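Local coordinates for protein aldehyde dehydrogenase (Staphylococcus aureus, PDB 6K10) that oxidises the aldehyde 4,4'-diaponeurosporen-4-al to 4,4'-diaponeurosporenoic acid with NAD+, a step in making the carotenoid pigment staphyloxanthin, at residues S372-S377 / G394-D399. The protein carries 1 engineered substitution. Sequence-based numbering, arbitrary orientation.
Sequences SLYLFS and GGAIND
Strands 372-376 and 394-397 run parallel, their axes 11° apart, with Tyr-374 beside Ala-396 and Leu-375 beside Ile-397. The hydrogen bonds tighten along the ladder: Leu-373 N meets Gly-394 O at a long 3.3 Å and from above the carbonyl plane, whereas Asn-398 N reaches Leu-375 O at 2.8 Å and almost straight, 167° at the hydrogen. Past this point the Asn-398 side chain takes over from the backbone. With CG anti to its carbonyl carbon (chi1 -72°), its amide turns back to the first strand and grips Ser-377 twice: OD1 accepts from Ser-377 N on a lone pair at 3.0 Å, and ND2 gives to Ser-377 O, also at 3.0 Å but from above that carbonyl plane. The backbone N of Asn-398 lies over one face of the Phe-376 ring, whose CE2 comes within 3.4 Å of Asn-398 C. On the face that carries Tyr-374 and Ala-396, the Tyr-374 ring presents its edge to Ala-396, CD1 to CB 3.7 Å, while its OH bonds to Val-252 O. On the reverse face, with Leu-375 and Ile-397, CB of Leu-375 touches CD1 of Ile-397 at 4.1 Å, and both side chains pack on helix 380-389. That helix makes the crossover of a parallel beta-alpha-beta unit, as in the Rossmann-like catalytic domain of aldehyde dehydrogenases; strand 394-397 carries the sheet across the dimer interface to the second subunit, and Ser-372 lies about 7 Å, side chain to side chain, from the engineered Ser-251 at the predicted active site.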
loop_
_atom_site.group_PDB
_atom_site.type_symbol
_atom_site.label_atom_id
_atom_site.label_comp_id
_atom_site.label_asym_id
_atom_site.label_seq_id
_atom_site.Cartn_x
_atom_site.Cartn_y
_atom_site.Cartn_z
ATOM N N SER A 372 13.859 -12.152 2.561
ATOM C CA SER A 372 13.894 -12.804 3.857
ATOM C C SER A 372 15.297 -12.732 4.437
ATOM O O SER A 372 16.282 -12.526 3.726
ATOM C CB SER A 372 13.411 -14.259 3.776
ATOM O OG SER A 372 14.327 -15.070 3.075
ATOM N N LEU A 373 15.365 -12.878 5.758
ATOM C CA LEU A 373 16.625 -12.988 6.478
ATOM C C LEU A 373 16.436 -13.976 7.617
ATOM O O LEU A 373 15.381 -14.002 8.252
ATOM C CB LEU A 373 17.101 -11.637 7.024
ATOM C CG LEU A 373 18.422 -11.625 7.812
ATOM C CD1 LEU A 373 19.210 -10.354 7.539
ATOM C CD2 LEU A 373 18.174 -11.781 9.309
ATOM N N TYR A 374 17.466 -14.775 7.875
ATOM C CA TYR A 374 17.430 -15.757 8.947
ATOM C C TYR A 374 18.657 -15.599 9.828
ATOM O O TYR A 374 19.757 -15.330 9.341
ATOM C CB TYR A 374 17.345 -17.177 8.386
ATOM C CG TYR A 374 16.246 -17.335 7.360
ATOM C CD1 TYR A 374 14.915 -17.384 7.747
ATOM C CD2 TYR A 374 16.539 -17.415 6.002
ATOM C CE1 TYR A 374 13.900 -17.513 6.814
ATOM C CE2 TYR A 374 15.531 -17.549 5.063
ATOM C CZ TYR A 374 14.216 -17.600 5.472
ATOM O OH TYR A 374 13.218 -17.734 4.535
ATOM N N LEU A 375 18.454 -15.755 11.133
ATOM C CA LEU A 375 19.532 -15.722 12.109
ATOM C C LEU A 375 19.426 -16.945 12.999
ATOM O O LEU A 375 18.361 -17.212 13.562
ATOM C CB LEU A 375 19.486 -14.451 12.961
ATOM C CG LEU A 375 20.396 -14.486 14.191
ATOM C CD1 LEU A 375 21.863 -14.501 13.783
ATOM C CD2 LEU A 375 20.105 -13.320 15.115
ATOM N N PHE A 376 20.523 -17.685 13.118
ATOM C CA PHE A 376 20.619 -18.803 14.044
ATOM C C PHE A 376 21.551 -18.397 15.172
ATOM O O PHE A 376 22.740 -18.138 14.942
ATOM C CB PHE A 376 21.097 -20.076 13.343
ATOM C CG PHE A 376 20.035 -20.717 12.498
ATOM C CD1 PHE A 376 19.851 -20.325 11.186
ATOM C CD2 PHE A 376 19.187 -21.672 13.033
ATOM C CE1 PHE A 376 18.857 -20.896 10.409
ATOM C CE2 PHE A 376 18.194 -22.247 12.261
ATOM C CZ PHE A 376 18.028 -21.858 10.947
ATOM N N SER A 377 20.997 -18.318 16.378
ATOM C CA SER A 377 21.700 -17.800 17.538
ATOM C C SER A 377 20.926 -18.182 18.784
ATOM O O SER A 377 19.698 -18.285 18.754
ATOM C CB SER A 377 21.856 -16.275 17.457
ATOM O OG SER A 377 22.501 -15.752 18.610
ATOM N N GLY A 394 10.724 -10.254 5.602
ATOM C CA GLY A 394 10.333 -10.982 6.799
ATOM C C GLY A 394 11.341 -12.085 7.016
ATOM O O GLY A 394 12.177 -12.355 6.156
ATOM N N GLY A 395 11.272 -12.728 8.172
ATOM C CA GLY A 395 12.283 -13.725 8.445
ATOM C C GLY A 395 11.991 -14.606 9.633
ATOM O O GLY A 395 10.842 -14.780 10.040
ATOM N N ALA A 396 13.062 -15.176 10.178
ATOM C CA ALA A 396 12.939 -16.169 11.232
ATOM C C ALA A 396 14.198 -16.183 12.083
ATOM O O ALA A 396 15.308 -16.017 11.570
ATOM C CB ALA A 396 12.689 -17.564 10.648
ATOM N N ILE A 397 14.008 -16.377 13.383
ATOM C CA ILE A 397 15.094 -16.647 14.313
ATOM C C ILE A 397 15.079 -18.142 14.598
ATOM O O ILE A 397 14.064 -18.681 15.060
ATOM C CB ILE A 397 14.947 -15.833 15.609
ATOM C CG1 ILE A 397 14.738 -14.347 15.303
ATOM C CG2 ILE A 397 16.169 -16.022 16.499
ATOM C CD1 ILE A 397 15.716 -13.772 14.296
ATOM N N ASN A 398 16.193 -18.811 14.297
ATOM C CA ASN A 398 16.353 -20.250 14.521
ATOM C C ASN A 398 15.364 -21.073 13.692
ATOM O O ASN A 398 14.887 -22.124 14.126
ATOM C CB ASN A 398 16.249 -20.596 16.009
ATOM C CG ASN A 398 17.470 -20.151 16.794
ATOM O OD1 ASN A 398 18.562 -20.024 16.240
ATOM N ND2 ASN A 398 17.295 -19.921 18.094
ATOM N N ASP A 399 15.071 -20.602 12.481
ATOM C CA ASP A 399 14.282 -21.357 11.515
ATOM C C ASP A 399 14.485 -20.717 10.149
ATOM O O ASP A 399 15.097 -19.655 10.028
ATOM C CB ASP A 399 12.794 -21.386 11.888
ATOM C CG ASP A 399 12.085 -22.631 11.382
ATOM O OD1 ASP A 399 12.736 -23.466 10.718
ATOM O OD2 ASP A 399 10.869 -22.766 11.637
#